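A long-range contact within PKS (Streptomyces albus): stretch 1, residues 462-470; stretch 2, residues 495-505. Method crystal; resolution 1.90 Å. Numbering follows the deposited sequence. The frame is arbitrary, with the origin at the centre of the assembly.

Stretch 1, residues 462-470: AGPRLLVLS
Stretch 2 495-505: DLSAVAQTLAL

The contact packs the β-strand R465–S470 against the α-helix L496–L505, with touching residues at least 29 apart in sequence. The two elements run in broadly the same direction: their N-to-C axes cross at 37° and approach to 7.3 Å. Register is set by L467 opposite A500, with CA atoms 5.1 Å apart, and by V468 opposite L503, with CA atoms 6.2 Å apart. The strand is extended (phi/psi −141/151 at R465, −96/127 at L467, −120/139 at V468), whereas the helix stays close to −64/−45 through its middle turns. Together the stretches bury 511 Å², with no direct hydrogen bond between them.

R465 covers the most surface, 92 Å². Its CA-to-CB bond points toward the helix, and with chi1 and chi2 both m, chi3 t and chi4 at 163° the chain reaches the first helical turn. Its aliphatic base is apolar in its contacts: CB lies 3.6 Å from L496 CD2 and 4.0 Å from A500 CB. At the other end, S497 OG sits over one face of the guanidinium, 3.0 Å from R465 NH2 and 3.2 Å from R465 NE. Neither approach has hydrogen-bonding geometry, since the hydroxyl (S497 chi1 m) lies over the group rather than along its N–H bonds; R465 NH1 and NH2 are hydrogen-bonded elsewhere in the structure.

L467 is the second anchor. Its CB projects sideways, but the m,t rotamer brings CD2 close to the helix, 4.0 Å from L496 CD1, 4.0 Å from V499 CG1 and 3.8 Å from A500 CB. One methyl thus meets three helical side chains. The A500 side chain, directed toward the strand, sits where the CA atoms come closest, with its CB 3.7 Å from L466 O. L496 (t,p) likewise points toward the strand.

One turn beyond A500, L503 (m,t) also points toward the strand and covers 65 Å². Its CB is 3.5 Å from V468 O, while CD1 lies 4.2 Å from L467 CB and 4.3 Å from L469 CD1. L469 starts away from the helix, yet its m,p rotamer brings its end nearer. V468 (chi1 m) extends the packing toward the end of the helix, with CG2 4.2 Å from A504 CB.

Two waters supply the hydrogen bonds that the direct contacts lack. Water 1 donates to L466 O (2.8 Å) and A500 O (2.7 Å) and accepts from V468 N (3.1 Å), joining the two backbones beside the closest CA pair. Water 2 donates to V468 O and L503 O, each at 2.7 Å, and so bridges the second register pair.

The helix is secured at its start by D495 (chi1 t), the N-cap, whose OD1 accepts from S497 N at 3.2 Å. Regular backbone bonds follow, including A500 N to L496 O at 2.9 Å and L503 N to V499 O at 3.0 Å.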

# COMPACT_ATOMS: atom_id res chain seq x y z
N ALA A 462 30.25 5.17 -34.34
CA ALA A 462 30.11 6.07 -35.48
C ALA A 462 29.69 5.32 -36.75
O ALA A 462 29.67 5.91 -37.84
CB ALA A 462 31.42 6.81 -35.73
N GLY A 463 29.34 4.04 -36.62
CA GLY A 463 29.03 3.20 -37.77
C GLY A 463 27.55 2.98 -37.99
O GLY A 463 26.71 3.63 -37.35
N PRO A 464 27.20 2.05 -38.91
CA PRO A 464 25.79 1.75 -39.16
C PRO A 464 25.15 1.00 -38.00
O PRO A 464 25.85 0.45 -37.16
CB PRO A 464 25.83 0.88 -40.42
CG PRO A 464 27.18 0.24 -40.40
CD PRO A 464 28.11 1.25 -39.76
N ARG A 465 23.82 0.98 -37.98
CA ARG A 465 23.06 0.33 -36.91
C ARG A 465 21.86 -0.36 -37.50
O ARG A 465 21.32 0.05 -38.52
CB ARG A 465 22.61 1.35 -35.85
CG ARG A 465 23.73 1.95 -35.04
CD ARG A 465 24.31 0.94 -34.07
NE ARG A 465 25.47 1.46 -33.35
CZ ARG A 465 25.97 0.92 -32.24
NH1 ARG A 465 25.41 -0.17 -31.71
NH2 ARG A 465 27.02 1.46 -31.65
N LEU A 466 21.44 -1.43 -36.83
CA LEU A 466 20.24 -2.15 -37.19
C LEU A 466 19.10 -1.68 -36.31
O LEU A 466 19.14 -1.85 -35.10
CB LEU A 466 20.45 -3.66 -37.02
CG LEU A 466 19.24 -4.53 -37.34
CD1 LEU A 466 18.87 -4.41 -38.82
CD2 LEU A 466 19.50 -5.97 -36.96
N LEU A 467 18.07 -1.10 -36.93
CA LEU A 467 16.85 -0.70 -36.23
C LEU A 467 15.79 -1.79 -36.38
O LEU A 467 15.50 -2.21 -37.49
CB LEU A 467 16.33 0.62 -36.78
CG LEU A 467 17.33 1.78 -36.82
CD1 LEU A 467 16.62 3.04 -37.30
CD2 LEU A 467 17.96 2.00 -35.45
N VAL A 468 15.22 -2.24 -35.26
CA VAL A 468 14.20 -3.29 -35.32
C VAL A 468 12.88 -2.79 -34.72
O VAL A 468 12.86 -2.05 -33.74
CB VAL A 468 14.68 -4.58 -34.63
CG1 VAL A 468 15.90 -5.15 -35.36
CG2 VAL A 468 14.98 -4.35 -33.15
N LEU A 469 11.78 -3.14 -35.39
CA LEU A 469 10.44 -2.77 -34.95
C LEU A 469 9.59 -4.02 -34.99
O LEU A 469 9.75 -4.87 -35.87
CB LEU A 469 9.82 -1.71 -35.87
CG LEU A 469 10.22 -0.24 -35.70
CD1 LEU A 469 11.66 -0.00 -36.12
CD2 LEU A 469 9.30 0.63 -36.55
N SER A 470 8.67 -4.15 -34.03
CA SER A 470 7.71 -5.25 -34.07
C SER A 470 6.40 -4.84 -33.43
O SER A 470 6.36 -4.01 -32.52
CB SER A 470 8.28 -6.52 -33.41
OG SER A 470 8.47 -6.37 -32.01
N ASP A 495 21.12 10.07 -30.82
CA ASP A 495 22.20 9.18 -31.21
C ASP A 495 21.62 7.90 -31.81
O ASP A 495 20.84 7.21 -31.16
CB ASP A 495 23.07 8.87 -29.99
CG ASP A 495 24.38 8.19 -30.36
OD1 ASP A 495 24.50 7.68 -31.50
OD2 ASP A 495 25.28 8.16 -29.50
N LEU A 496 22.00 7.57 -33.05
CA LEU A 496 21.47 6.37 -33.71
C LEU A 496 21.68 5.11 -32.86
O LEU A 496 20.84 4.21 -32.84
CB LEU A 496 22.14 6.17 -35.07
CG LEU A 496 21.58 5.02 -35.89
CD1 LEU A 496 20.14 5.29 -36.28
CD2 LEU A 496 22.45 4.75 -37.12
N SER A 497 22.80 5.08 -32.15
CA SER A 497 23.14 3.98 -31.25
C SER A 497 22.05 3.78 -30.21
O SER A 497 21.55 2.67 -30.00
CB SER A 497 24.46 4.28 -30.55
OG SER A 497 25.54 4.03 -31.42
N ALA A 498 21.70 4.87 -29.55
CA ALA A 498 20.71 4.83 -28.48
C ALA A 498 19.35 4.41 -29.02
O ALA A 498 18.61 3.66 -28.37
CB ALA A 498 20.62 6.19 -27.80
N VAL A 499 19.02 4.89 -30.22
CA VAL A 499 17.77 4.53 -30.86
C VAL A 499 17.75 3.02 -31.12
O VAL A 499 16.76 2.34 -30.81
CB VAL A 499 17.56 5.30 -32.17
CG1 VAL A 499 16.38 4.75 -32.94
CG2 VAL A 499 17.35 6.78 -31.89
N ALA A 500 18.85 2.49 -31.65
CA ALA A 500 18.94 1.07 -31.97
C ALA A 500 18.85 0.23 -30.72
O ALA A 500 18.15 -0.77 -30.70
CB ALA A 500 20.24 0.75 -32.71
N GLN A 501 19.58 0.63 -29.68
CA GLN A 501 19.61 -0.12 -28.43
C GLN A 501 18.24 -0.13 -27.76
O GLN A 501 17.75 -1.17 -27.31
CB GLN A 501 20.63 0.49 -27.47
CG GLN A 501 22.10 0.28 -27.90
CD GLN A 501 23.06 1.19 -27.14
OE1 GLN A 501 22.67 2.22 -26.58
NE2 GLN A 501 24.33 0.80 -27.10
N THR A 502 17.62 1.04 -27.69
CA THR A 502 16.32 1.17 -27.04
C THR A 502 15.30 0.28 -27.74
O THR A 502 14.53 -0.43 -27.11
CB THR A 502 15.85 2.61 -27.03
OG1 THR A 502 16.81 3.41 -26.34
CG2 THR A 502 14.48 2.74 -26.35
N LEU A 503 15.32 0.30 -29.07
CA LEU A 503 14.37 -0.47 -29.85
C LEU A 503 14.58 -1.98 -29.68
O LEU A 503 13.61 -2.73 -29.67
CB LEU A 503 14.48 -0.09 -31.32
CG LEU A 503 13.93 1.28 -31.75
CD1 LEU A 503 14.33 1.55 -33.19
CD2 LEU A 503 12.42 1.34 -31.60
N ALA A 504 15.84 -2.41 -29.58
CA ALA A 504 16.19 -3.82 -29.50
C ALA A 504 15.95 -4.39 -28.11
O ALA A 504 15.53 -5.54 -27.98
CB ALA A 504 17.67 -4.02 -29.90
N LEU A 505 16.23 -3.59 -27.09
CA LEU A 505 16.21 -4.05 -25.70
C LEU A 505 14.95 -3.63 -24.95
O LEU A 505 14.60 -4.24 -23.95
CB LEU A 505 17.42 -3.51 -24.96
CG LEU A 505 18.80 -3.97 -25.46
CD1 LEU A 505 19.86 -3.06 -24.88
CD2 LEU A 505 19.07 -5.42 -25.10
O HOH W 1 17.30 -1.80 -33.05
O HOH W 2 11.54 -2.68 -31.47